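Local coordinates for beta-fructofuranosidase (Bifidobacterium adolescentis, PDB 6NOB), which probably hydrolyses beta-fructofuranosides such as sucrose, releasing fructose, at residues I7-G12 and R91-N96; R15-F20 and G77-C82; A29-A34 and V65-S70; H173-L178 and D245-R250. All blocks are in the same frame, centred on the assembly; numbering follows the deposited sequence.

Contact 1 of 4, residues I7-G12 and R91-N96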
loop_
_atom_site.group_PDB
_atom_site.type_symbol
_atom_site.label_atom_id
_atom_site.label_comp_id
_atom_site.label_asym_id
_atom_site.label_seq_id
_atom_site.Cartn_x
_atom_site.Cartn_y
_atom_site.Cartn_z
ATOM N N ILE A 7 33.699 0.272 0.065
ATOM C CA ILE A 7 33.185 1.357 0.894
ATOM C C ILE A 7 33.695 1.185 2.319
ATOM O O ILE A 7 34.174 0.118 2.711
ATOM C CB ILE A 7 31.639 1.432 0.904
ATOM C CG1 ILE A 7 31.046 0.179 1.553
ATOM C CG2 ILE A 7 31.090 1.643 -0.500
ATOM C CD1 ILE A 7 29.577 0.311 1.899
ATOM N N SER A 8 33.581 2.259 3.101
ATOM C CA SER A 8 33.942 2.263 4.512
ATOM C C SER A 8 32.699 2.526 5.352
ATOM O O SER A 8 31.881 3.388 5.011
ATOM C CB SER A 8 35.011 3.320 4.806
ATOM O OG SER A 8 35.822 2.931 5.901
ATOM N N VAL A 9 32.561 1.786 6.453
ATOM C CA VAL A 9 31.341 1.785 7.256
ATOM C C VAL A 9 31.712 1.835 8.732
ATOM O O VAL A 9 32.532 1.036 9.197
ATOM C CB VAL A 9 30.475 0.541 6.969
ATOM C CG1 VAL A 9 29.383 0.389 8.021
ATOM C CG2 VAL A 9 29.874 0.611 5.576
ATOM N N GLU A 10 31.102 2.760 9.470
ATOM C CA GLU A 10 31.236 2.830 10.921
ATOM C C GLU A 10 30.061 2.096 11.554
ATOM O O GLU A 10 28.901 2.455 11.324
ATOM C CB GLU A 10 31.287 4.281 11.396
ATOM C CG GLU A 10 32.385 5.100 10.751
ATOM C CD GLU A 10 32.392 6.533 11.236
ATOM O OE1 GLU A 10 32.799 6.767 12.393
ATOM O OE2 GLU A 10 31.987 7.425 10.460
ATOM N N THR A 11 30.364 1.075 12.360
ATOM C CA THR A 11 29.323 0.167 12.827
ATOM C C THR A 11 28.536 0.721 14.008
ATOM O O THR A 11 27.358 0.381 14.169
ATOM C CB THR A 11 29.934 -1.186 13.200
ATOM O OG1 THR A 11 30.941 -1.000 14.203
ATOM C CG2 THR A 11 30.558 -1.838 11.975
ATOM N N GLY A 12 29.152 1.558 14.835
ATOM C CA GLY A 12 28.452 2.055 16.007
ATOM C C GLY A 12 28.065 0.916 16.930
ATOM O O GLY A 12 28.880 0.045 17.256
ATOM N N ARG A 91 20.087 1.117 10.090
ATOM C CA ARG A 91 20.690 2.289 9.472
ATOM C C ARG A 91 21.139 1.911 8.071
ATOM O O ARG A 91 21.897 0.951 7.898
ATOM C CB ARG A 91 21.874 2.815 10.287
ATOM C CG ARG A 91 21.508 3.311 11.677
ATOM C CD ARG A 91 20.469 4.420 11.633
ATOM N NE ARG A 91 20.297 5.051 12.940
ATOM C CZ ARG A 91 19.473 4.606 13.884
ATOM N N TYR A 92 20.669 2.663 7.081
ATOM C CA TYR A 92 20.916 2.313 5.691
ATOM C C TYR A 92 22.404 2.377 5.362
ATOM O O TYR A 92 23.132 3.246 5.850
ATOM C CB TYR A 92 20.135 3.246 4.767
ATOM C CG TYR A 92 20.164 2.822 3.320
ATOM C CD1 TYR A 92 19.451 1.712 2.888
ATOM C CD2 TYR A 92 20.911 3.526 2.384
ATOM C CE1 TYR A 92 19.477 1.313 1.566
ATOM C CE2 TYR A 92 20.943 3.136 1.058
ATOM C CZ TYR A 92 20.223 2.030 0.656
ATOM O OH TYR A 92 20.251 1.639 -0.661
ATOM N N VAL A 93 22.851 1.434 4.535
ATOM C CA VAL A 93 24.215 1.389 4.021
ATOM C C VAL A 93 24.142 1.427 2.501
ATOM O O VAL A 93 23.450 0.606 1.888
ATOM C CB VAL A 93 24.968 0.137 4.507
ATOM C CG1 VAL A 93 26.307 0.013 3.793
ATOM C CG2 VAL A 93 25.174 0.196 6.016
ATOM N N ASN A 94 24.847 2.382 1.898
ATOM C CA ASN A 94 24.816 2.597 0.453
ATOM C C ASN A 94 26.068 1.982 -0.162
ATOM O O ASN A 94 27.158 2.553 -0.086
ATOM C CB ASN A 94 24.716 4.085 0.131
ATOM C CG ASN A 94 24.934 4.383 -1.343
ATOM O OD1 ASN A 94 24.636 3.560 -2.213
ATOM N ND2 ASN A 94 25.469 5.565 -1.630
ATOM N N MET A 95 25.906 0.811 -0.779
ATOM C CA MET A 95 26.966 0.192 -1.564
ATOM C C MET A 95 26.561 0.053 -3.025
ATOM O O MET A 95 27.131 -0.766 -3.754
ATOM C CB MET A 95 27.348 -1.168 -0.979
ATOM C CG MET A 95 28.802 -1.539 -1.206
ATOM S SD MET A 95 29.308 -3.019 -0.314
ATOM C CE MET A 95 30.974 -3.212 -0.950
ATOM N N ASN A 96 25.577 0.836 -3.463
ATOM C CA ASN A 96 25.125 0.805 -4.845
ATOM C C ASN A 96 25.958 1.774 -5.671
ATOM O O ASN A 96 25.893 2.987 -5.431
ATOM C CB ASN A 96 23.650 1.168 -4.932
ATOM C CG ASN A 96 23.021 0.763 -6.250
ATOM O OD1 ASN A 96 23.701 0.659 -7.272
ATOM N ND2 ASN A 96 21.710 0.534 -6.235
#
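Ile7 sets CG1 between its backbone N and carbonyl carbon (chi1 65°), and chi2 near 166° then extends CD1 toward Val93 and Met95. CD1 carries most of the contact. It lies 3.7 Å from Met95 CG and 3.8 Å from Val93 CG1. Asn94 O also sits 3.8 Å from Ile7 CD1. Met95 is extended beyond CG, and its CB, CG and SD all come near that one methyl. A second branch of Ile7, CG2, is 4.0 Å from Met95 CG. Next along the strand, Val9 CG2 meets Val93 CG1 at 4.0 Å, the two side chains crossing at about a right angle. The contact joins the two four-stranded antiparallel sheets of an N-terminal beta-sandwich. Ile7 and Val9 belong to strand 5-10, an outer strand of one sheet. Residues 93-95 follow on from strand 91-92, an outer strand of the other. An alanine at Ile7 would probably open a gap beside Met95 CG and deprive Val93 CG1 of one of its two apolar neighbours here. The chain after Val93 is shaped by an Asx turn. Asn94 OD1 accepts from Asn96 N at 3.1 Å, with the donor above the carbonyl plane. Asn94 ND2 donates to Pro103 O and Asp99 O.

Contact 2 of 4, residues R15-F20 and G77-C82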
loop_
_atom_site.group_PDB
_atom_site.type_symbol
_atom_site.label_atom_id
_atom_site.label_comp_id
_atom_site.label_asym_id
_atom_site.label_seq_id
_atom_site.Cartn_x
_atom_site.Cartn_y
_atom_site.Cartn_z
ATOM N N ARG A 15 25.692 -4.821 15.083
ATOM C CA ARG A 15 26.467 -6.054 15.082
ATOM C C ARG A 15 26.399 -6.812 13.766
ATOM O O ARG A 15 27.057 -7.850 13.634
ATOM C CB ARG A 15 25.990 -6.985 16.206
ATOM C CG ARG A 15 26.019 -6.382 17.599
ATOM C CD ARG A 15 25.428 -7.359 18.604
ATOM N NE ARG A 15 25.536 -6.884 19.978
ATOM C CZ ARG A 15 24.613 -6.150 20.592
ATOM N NH1 ARG A 15 23.506 -5.801 19.949
ATOM N NH2 ARG A 15 24.795 -5.768 21.849
ATOM N N GLN A 16 25.631 -6.330 12.793
ATOM C CA GLN A 16 25.348 -7.109 11.599
ATOM C C GLN A 16 25.219 -6.178 10.404
ATOM O O GLN A 16 24.632 -5.098 10.511
ATOM C CB GLN A 16 24.070 -7.929 11.791
ATOM C CG GLN A 16 23.697 -8.828 10.636
ATOM C CD GLN A 16 22.474 -9.665 10.953
ATOM O OE1 GLN A 16 22.461 -10.417 11.926
ATOM N NE2 GLN A 16 21.433 -9.525 10.141
ATOM N N LEU A 17 25.772 -6.603 9.270
ATOM C CA LEU A 17 25.715 -5.851 8.023
ATOM C C LEU A 17 24.961 -6.676 6.993
ATOM O O LEU A 17 25.379 -7.791 6.659
ATOM C CB LEU A 17 27.119 -5.511 7.518
ATOM C CG LEU A 17 27.213 -4.846 6.142
ATOM C CD1 LEU A 17 26.574 -3.463 6.158
ATOM C CD2 LEU A 17 28.660 -4.765 5.688
ATOM N N ASP A 18 23.854 -6.135 6.494
ATOM C CA ASP A 18 23.002 -6.822 5.534
ATOM C C ASP A 18 23.199 -6.221 4.148
ATOM O O ASP A 18 23.111 -5.001 3.978
ATOM C CB ASP A 18 21.533 -6.731 5.950
ATOM C CG ASP A 18 21.212 -7.608 7.143
ATOM O OD1 ASP A 18 21.547 -7.218 8.281
ATOM O OD2 ASP A 18 20.620 -8.688 6.938
ATOM N N LEU A 19 23.466 -7.076 3.164
ATOM C CA LEU A 19 23.687 -6.644 1.790
ATOM C C LEU A 19 22.849 -7.497 0.851
ATOM O O LEU A 19 22.887 -8.728 0.925
ATOM C CB LEU A 19 25.169 -6.743 1.408
ATOM C CG LEU A 19 26.171 -6.034 2.320
ATOM C CD1 LEU A 19 27.590 -6.296 1.851
ATOM C CD2 LEU A 19 25.892 -4.538 2.378
ATOM N N PHE A 20 22.099 -6.840 -0.031
ATOM C CA PHE A 20 21.310 -7.514 -1.061
ATOM C C PHE A 20 22.059 -7.353 -2.380
ATOM O O PHE A 20 22.030 -6.288 -3.001
ATOM C CB PHE A 20 19.898 -6.943 -1.120
ATOM C CG PHE A 20 19.090 -7.208 0.121
ATOM C CD1 PHE A 20 19.257 -6.427 1.254
ATOM C CD2 PHE A 20 18.176 -8.248 0.160
ATOM C CE1 PHE A 20 18.522 -6.674 2.400
ATOM C CE2 PHE A 20 17.437 -8.500 1.304
ATOM C CZ PHE A 20 17.614 -7.713 2.426
ATOM N N GLY A 77 21.213 -2.164 1.373
ATOM C CA GLY A 77 21.967 -2.601 2.532
ATOM C C GLY A 77 21.615 -1.805 3.766
ATOM O O GLY A 77 21.061 -0.704 3.683
ATOM N N TYR A 78 21.945 -2.377 4.923
ATOM C CA TYR A 78 21.721 -1.688 6.186
ATOM C C TYR A 78 22.482 -2.395 7.298
ATOM O O TYR A 78 22.779 -3.590 7.203
ATOM C CB TYR A 78 20.226 -1.615 6.534
ATOM C CG TYR A 78 19.485 -2.931 6.440
ATOM C CD1 TYR A 78 19.533 -3.853 7.478
ATOM C CD2 TYR A 78 18.717 -3.242 5.324
ATOM C CE1 TYR A 78 18.851 -5.053 7.405
ATOM C CE2 TYR A 78 18.029 -4.444 5.239
ATOM C CZ TYR A 78 18.100 -5.344 6.285
ATOM O OH TYR A 78 17.422 -6.539 6.215
ATOM N N LEU A 79 22.798 -1.634 8.345
ATOM C CA LEU A 79 23.276 -2.185 9.605
ATOM C C LEU A 79 22.084 -2.557 10.476
ATOM O O LEU A 79 21.052 -1.882 10.464
ATOM C CB LEU A 79 24.156 -1.177 10.347
ATOM C CG LEU A 79 25.556 -0.899 9.802
ATOM C CD1 LEU A 79 26.146 0.326 10.481
ATOM C CD2 LEU A 79 26.457 -2.110 9.993
ATOM N N SER A 80 22.232 -3.635 11.245
ATOM C CA SER A 80 21.126 -4.135 12.048
ATOM C C SER A 80 21.676 -4.844 13.281
ATOM O O SER A 80 22.889 -4.887 13.513
ATOM C CB SER A 80 20.224 -5.056 11.215
ATOM O OG SER A 80 19.201 -5.630 12.007
ATOM N N GLU A 81 20.756 -5.387 14.084
ATOM C CA GLU A 81 21.076 -6.169 15.281
ATOM C C GLU A 81 21.793 -5.332 16.341
ATOM O O GLU A 81 22.719 -5.799 17.005
ATOM C CB GLU A 81 21.887 -7.418 14.934
ATOM C CG GLU A 81 21.094 -8.455 14.154
ATOM C CD GLU A 81 19.770 -8.799 14.814
ATOM O OE1 GLU A 81 18.746 -8.849 14.101
ATOM O OE2 GLU A 81 19.752 -9.019 16.043
ATOM N N CYS A 82 21.355 -4.093 16.506
ATOM C CA CYS A 82 21.769 -3.286 17.640
ATOM C C CYS A 82 20.917 -3.626 18.862
ATOM O O CYS A 82 19.997 -4.445 18.801
ATOM C CB CYS A 82 21.680 -1.802 17.280
ATOM S SG CYS A 82 19.999 -1.189 17.054
HETATM O O HOH W 1 18.101 -8.770 7.877
#
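The Tyr78 ring carries Asp18 CB over one face, offset toward the rim and 3.8 Å from the ring centroid, a CH-pi contact. Ser80 CB lies in plane at the edge of this ring. The Asp18 carboxylate is turned only 19° from the ring plane. Phe20 meets Tyr78 with its own edge, CE1 standing 3.6 Å from Tyr78 CE2, and stacks on His54. At the guanidinium edge of Arg15, NH1 donates to Glu81 O at 3.0 Å, while NH2 forms a salt bridge with Asp83. The strands are antiparallel neighbours in one sheet of the N-terminal beta-sandwich. Asp18 and Tyr78 exchange two backbone bonds, and Ser80 N donates to Gln16 O. A classic beta bulge ends the pairing: Ser80 O faces both Arg15 N, at 3.2 Å, and Gln16 N, the latter bond weak. Tyr78, Gln16 and Asp18 share one face of the sheet. On the other face Leu17 CD1 packs on Leu79 CD2 at 4.1 Å. Asp18 is gripped at both oxygens. OD1 takes Gln16 NE2 on its syn side at 3.0 Å. OD2 takes His54 NE2 and, at 2.7 Å, a water. The same water lies 2.9 Å from Tyr78 OH, which has Val176 as a further partner. Glu81 runs alongside Gln16, and the partner of its OE1 is His248.

Contact 3 of 4, residues A29-A34 and V65-S70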
loop_
_atom_site.group_PDB
_atom_site.type_symbol
_atom_site.label_atom_id
_atom_site.label_comp_id
_atom_site.label_asym_id
_atom_site.label_seq_id
_atom_site.Cartn_x
_atom_site.Cartn_y
_atom_site.Cartn_z
ATOM N N ALA A 29 31.669 -14.648 -6.876
ATOM C CA ALA A 29 31.088 -13.409 -6.373
ATOM C C ALA A 29 31.288 -13.374 -4.864
ATOM O O ALA A 29 30.725 -14.206 -4.141
ATOM C CB ALA A 29 29.607 -13.308 -6.735
ATOM N N VAL A 30 32.092 -12.421 -4.392
ATOM C CA VAL A 30 32.569 -12.410 -3.014
ATOM C C VAL A 30 32.296 -11.058 -2.369
ATOM O O VAL A 30 32.336 -10.009 -3.020
ATOM C CB VAL A 30 34.080 -12.740 -2.940
ATOM C CG1 VAL A 30 34.516 -12.979 -1.504
ATOM C CG2 VAL A 30 34.403 -13.954 -3.791
ATOM N N VAL A 31 32.008 -11.099 -1.070
ATOM C CA VAL A 31 31.989 -9.925 -0.208
ATOM C C VAL A 31 32.939 -10.183 0.951
ATOM O O VAL A 31 32.913 -11.260 1.556
ATOM C CB VAL A 31 30.576 -9.606 0.318
ATOM C CG1 VAL A 31 30.572 -8.256 1.018
ATOM C CG2 VAL A 31 29.566 -9.636 -0.814
ATOM N N THR A 32 33.780 -9.200 1.257
ATOM C CA THR A 32 34.709 -9.314 2.368
ATOM C C THR A 32 34.634 -8.067 3.236
ATOM O O THR A 32 34.205 -6.998 2.795
ATOM C CB THR A 32 36.150 -9.530 1.886
ATOM O OG1 THR A 32 36.470 -8.564 0.877
ATOM C CG2 THR A 32 36.311 -10.932 1.316
ATOM N N VAL A 33 35.040 -8.233 4.493
ATOM C CA VAL A 33 35.118 -7.148 5.463
ATOM C C VAL A 33 36.505 -7.173 6.085
ATOM O O VAL A 33 37.033 -8.246 6.401
ATOM C CB VAL A 33 34.030 -7.265 6.554
ATOM C CG1 VAL A 33 33.927 -5.968 7.346
ATOM C CG2 VAL A 33 32.683 -7.623 5.939
ATOM N N ALA A 34 37.099 -5.993 6.251
ATOM C CA ALA A 34 38.418 -5.851 6.848
ATOM C C ALA A 34 38.389 -4.737 7.885
ATOM O O ALA A 34 37.614 -3.783 7.768
ATOM C CB ALA A 34 39.485 -5.555 5.788
ATOM N N VAL A 65 35.053 -0.324 9.402
ATOM C CA VAL A 65 35.403 -1.491 8.609
ATOM C C VAL A 65 35.298 -1.143 7.130
ATOM O O VAL A 65 34.602 -0.206 6.730
ATOM C CB VAL A 65 34.512 -2.706 8.941
ATOM C CG1 VAL A 65 34.644 -3.077 10.407
ATOM C CG2 VAL A 65 33.062 -2.413 8.590
ATOM N N THR A 66 36.005 -1.920 6.316
ATOM C CA THR A 66 36.029 -1.757 4.868
ATOM C C THR A 66 35.290 -2.928 4.236
ATOM O O THR A 66 35.643 -4.088 4.474
ATOM C CB THR A 66 37.465 -1.687 4.349
ATOM O OG1 THR A 66 38.092 -0.489 4.825
ATOM C CG2 THR A 66 37.488 -1.703 2.830
ATOM N N VAL A 67 34.270 -2.625 3.438
ATOM C CA VAL A 67 33.459 -3.634 2.766
ATOM C C VAL A 67 33.854 -3.662 1.297
ATOM O O VAL A 67 33.877 -2.617 0.633
ATOM C CB VAL A 67 31.956 -3.351 2.928
ATOM C CG1 VAL A 67 31.137 -4.528 2.420
ATOM C CG2 VAL A 67 31.627 -3.046 4.385
ATOM N N ALA A 68 34.166 -4.853 0.791
ATOM C CA ALA A 68 34.669 -5.019 -0.565
ATOM C C ALA A 68 33.791 -6.003 -1.319
ATOM O O ALA A 68 33.477 -7.082 -0.804
ATOM C CB ALA A 68 36.122 -5.505 -0.559
ATOM N N ALA A 69 33.400 -5.630 -2.535
ATOM C CA ALA A 69 32.615 -6.484 -3.414
ATOM C C ALA A 69 33.411 -6.790 -4.674
ATOM O O ALA A 69 34.142 -5.935 -5.181
ATOM C CB ALA A 69 31.287 -5.824 -3.788
ATOM N N SER A 70 33.269 -8.014 -5.174
ATOM C CA SER A 70 33.887 -8.405 -6.432
ATOM C C SER A 70 33.038 -9.502 -7.052
ATOM O O SER A 70 32.680 -10.471 -6.376
ATOM C CB SER A 70 35.329 -8.887 -6.228
ATOM O OG SER A 70 36.064 -8.860 -7.442
#
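Val30 N donates to Ser70 O at 2.8 Å, with a nearly straight N-H...O angle of 169°. Ala29 CA also approaches this carbonyl oxygen, at 3.3 Å, so Ser70 O meets both an N-H and a CA-H from the facing segment. Ser70 N returns a bond to Val30 O. The same two-way exchange of N-H and C=O recurs between Thr32 and Ala68 and between Ala34 and Thr66. That makes six backbone bonds in all. Between them, CA-H groups point at the carbonyl oxygens, as Val31 CA does toward Ala68 O at 3.3 Å. This is regular antiparallel pairing without a bulge. The two strands form the middle of a four-stranded sheet, flanked by strand 5-10 on one side and 40-45 on the other. The sheet is one layer of the N-terminal beta-sandwich. Val31, Val33, Val67 and Ala69 share its inner face, and Leu17, Leu19, Phe55 and Ile57 of the other layer pack on the valines. Val31 CG1 meets Val67 CG1 at 4.0 Å, the side chains running at a slant to each other. Val33 CG1 is anti to its backbone N (chi1 -167°) and reaches Val65 CB at 3.7 Å. The opposite face carries Val30, Thr32, Ala34, Thr66, Ala68 and Ser70, all partly exposed. There a Thr32 chi1 of 49° places OG1 where it touches Ala68 CB at 3.4 Å. Ser70 OG is hydrogen-bonded to Thr4 OG1.

Contact 4 of 4, residues H173-L178 and D245-R250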
loop_
_atom_site.group_PDB
_atom_site.type_symbol
_atom_site.label_atom_id
_atom_site.label_comp_id
_atom_site.label_asym_id
_atom_site.label_seq_id
_atom_site.Cartn_x
_atom_site.Cartn_y
_atom_site.Cartn_z
ATOM N N HIS A 173 12.599 2.199 10.657
ATOM C CA HIS A 173 12.836 1.115 9.711
ATOM C C HIS A 173 13.407 -0.114 10.405
ATOM O O HIS A 173 14.302 -0.010 11.246
ATOM C CB HIS A 173 13.793 1.568 8.612
ATOM C CG HIS A 173 13.229 2.622 7.713
ATOM N ND1 HIS A 173 12.353 2.336 6.688
ATOM C CD2 HIS A 173 13.423 3.962 7.679
ATOM C CE1 HIS A 173 12.029 3.454 6.063
ATOM N NE2 HIS A 173 12.667 4.455 6.643
ATOM N N LEU A 174 12.903 -1.287 10.021
ATOM C CA LEU A 174 13.306 -2.565 10.598
ATOM C C LEU A 174 13.940 -3.443 9.518
ATOM O O LEU A 174 13.901 -3.077 8.338
ATOM C CB LEU A 174 12.093 -3.245 11.237
ATOM C CG LEU A 174 11.610 -2.562 12.518
ATOM C CD1 LEU A 174 10.423 -3.302 13.108
ATOM C CD2 LEU A 174 12.748 -2.455 13.529
ATOM N N PRO A 175 14.549 -4.579 9.861
ATOM C CA PRO A 175 15.141 -5.432 8.822
ATOM C C PRO A 175 14.088 -6.050 7.913
ATOM O O PRO A 175 12.908 -6.162 8.257
ATOM C CB PRO A 175 15.875 -6.516 9.621
ATOM C CG PRO A 175 16.096 -5.919 10.957
ATOM C CD PRO A 175 14.900 -5.058 11.210
ATOM N N VAL A 176 14.547 -6.460 6.726
ATOM C CA VAL A 176 13.680 -7.152 5.778
ATOM C C VAL A 176 13.111 -8.399 6.436
ATOM O O VAL A 176 13.836 -9.181 7.064
ATOM C CB VAL A 176 14.453 -7.486 4.494
ATOM C CG1 VAL A 176 13.681 -8.485 3.644
ATOM C CG2 VAL A 176 14.730 -6.216 3.705
ATOM N N PHE A 177 11.800 -8.590 6.294
ATOM C CA PHE A 177 11.050 -9.564 7.077
ATOM C C PHE A 177 10.873 -10.903 6.367
ATOM O O PHE A 177 11.228 -11.946 6.923
ATOM C CB PHE A 177 9.685 -8.975 7.444
ATOM C CG PHE A 177 8.896 -9.826 8.386
ATOM C CD1 PHE A 177 9.289 -9.958 9.708
ATOM C CD2 PHE A 177 7.760 -10.488 7.955
ATOM C CE1 PHE A 177 8.567 -10.741 10.582
ATOM C CE2 PHE A 177 7.032 -11.272 8.825
ATOM C CZ PHE A 177 7.435 -11.397 10.142
ATOM N N LEU A 178 10.315 -10.899 5.158
ATOM C CA LEU A 178 10.155 -12.109 4.362
ATOM C C LEU A 178 10.812 -11.911 3.004
ATOM O O LEU A 178 10.997 -10.784 2.541
ATOM C CB LEU A 178 8.678 -12.483 4.185
ATOM C CG LEU A 178 8.006 -13.129 5.398
ATOM C CD1 LEU A 178 6.497 -12.998 5.298
ATOM C CD2 LEU A 178 8.415 -14.588 5.521
ATOM N N ASP A 245 9.079 -11.628 18.320
ATOM C CA ASP A 245 9.768 -10.552 19.022
ATOM C C ASP A 245 9.559 -9.187 18.375
ATOM O O ASP A 245 10.227 -8.222 18.758
ATOM C CB ASP A 245 11.263 -10.870 19.142
ATOM C CG ASP A 245 11.971 -10.938 17.794
ATOM O OD1 ASP A 245 11.329 -10.720 16.743
ATOM O OD2 ASP A 245 13.192 -11.212 17.793
ATOM N N GLY A 246 8.649 -9.078 17.411
ATOM C CA GLY A 246 8.397 -7.815 16.752
ATOM C C GLY A 246 9.349 -7.466 15.629
ATOM O O GLY A 246 9.166 -6.421 14.990
ATOM N N VAL A 247 10.352 -8.304 15.355
ATOM C CA VAL A 247 11.364 -7.989 14.351
ATOM C C VAL A 247 11.579 -9.162 13.399
ATOM O O VAL A 247 11.472 -9.011 12.177
ATOM C CB VAL A 247 12.691 -7.580 15.018
ATOM C CG1 VAL A 247 13.771 -7.373 13.969
ATOM C CG2 VAL A 247 12.509 -6.323 15.853
ATOM N N HIS A 248 11.888 -10.336 13.944
ATOM C CA HIS A 248 12.304 -11.478 13.141
ATOM C C HIS A 248 11.138 -12.415 12.849
ATOM O O HIS A 248 10.227 -12.578 13.664
ATOM C CB HIS A 248 13.417 -12.253 13.847
ATOM C CG HIS A 248 14.606 -11.415 14.194
ATOM N ND1 HIS A 248 14.776 -10.844 15.437
ATOM C CD2 HIS A 248 15.684 -11.050 13.460
ATOM C CE1 HIS A 248 15.909 -10.164 15.454
ATOM N NE2 HIS A 248 16.479 -10.273 14.267
ATOM N N VAL A 249 11.186 -13.048 11.666
ATOM C CA VAL A 249 10.178 -14.021 11.259
ATOM C C VAL A 249 10.628 -15.412 11.679
ATOM O O VAL A 249 11.824 -15.692 11.811
ATOM C CB VAL A 249 9.910 -13.950 9.739
ATOM C CG1 VAL A 249 11.049 -14.587 8.952
ATOM C CG2 VAL A 249 8.592 -14.619 9.400
ATOM N N ARG A 250 9.658 -16.289 11.900
ATOM C CA ARG A 250 9.895 -17.694 12.203
ATOM C C ARG A 250 9.245 -18.560 11.122
ATOM O O ARG A 250 8.746 -18.053 10.113
ATOM C CB ARG A 250 9.387 -18.032 13.606
ATOM C CG ARG A 250 10.258 -17.455 14.706
ATOM C CD ARG A 250 11.716 -17.838 14.489
ATOM N NE ARG A 250 12.579 -17.362 15.563
ATOM C CZ ARG A 250 13.811 -17.809 15.786
ATOM N NH1 ARG A 250 14.329 -18.751 15.009
ATOM N NH2 ARG A 250 14.523 -17.316 16.789
HETATM O O HOH W 2 11.828 -6.789 10.670
#
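Phe177 packs against Val249 where two loops of the family 32 catalytic domain meet, a domain that in this family is a five-bladed beta-propeller. Segment 173-178 leads out of strand 172-173. Loop 245-250 links strands 235-243 and 253-256 of another sheet. The apolar and ring contacts come first. Val249 CB lies over one face of the Phe177 ring, 3.8 Å from its centroid and offset toward the rim, a CH-pi contact. Val249 CG2, anti to its backbone N, comes within 3.5 Å of Phe177 CZ. Chi1 of -173° sets Phe177 CG anti to its backbone N. Val247 O makes an edge contact in the ring plane, 3.4 Å from Phe177 CD1. Leu178 CD2 touches Val249 CG2, with the side chains at about a right angle. Earlier in the segment, Pro175 CD packs on Val247 CG1 at 3.8 Å. An alanine at Phe177 would probably open a gap beside Val249 CB and leave its CG2 with Leu178 as its remaining apolar partner across the contact. The polar contacts run through water and backbone. One water donates to Val247 O and to Pro175 O, each at 2.7 Å, and so bridges the two segments. Phe177 and Leu178 both face Trp160, a classic beta bulge. Within 245-250, Asp245 OD1 accepts from Val247 N in an Asx turn and from His248 N in an Asx motif. Glu81 is the partner of His248 NE2, while His248 ND1 donates to the syn lone pair of Asp245 OD2 at 2.9 Å.

Overall arrangement
Contacts 1, 2 and 3 build the N-terminal beta-sandwich. Contact 3 lies in one sheet and contact 2 in the other. Contact 1 packs the outer strand 5-10 of the first sheet against residues 93-95, which follow strand 91-92 of the second. Contacts 2 and 3 face each other across the core, with Leu19 CD1 3.7 Å from Val31 CG1. Contact 4 belongs to the catalytic domain, its centre about 12 Å from that of contact 2. Two probable hydrogen bonds tie these two together: Glu81 OE1 with His248 NE2 at 2.7 Å, and Tyr78 OH with Val176 N at 2.9 Å. Bound ethanediol, probably from the crystallisation liquor, lies about 5 Å from the Tyr78 side chain.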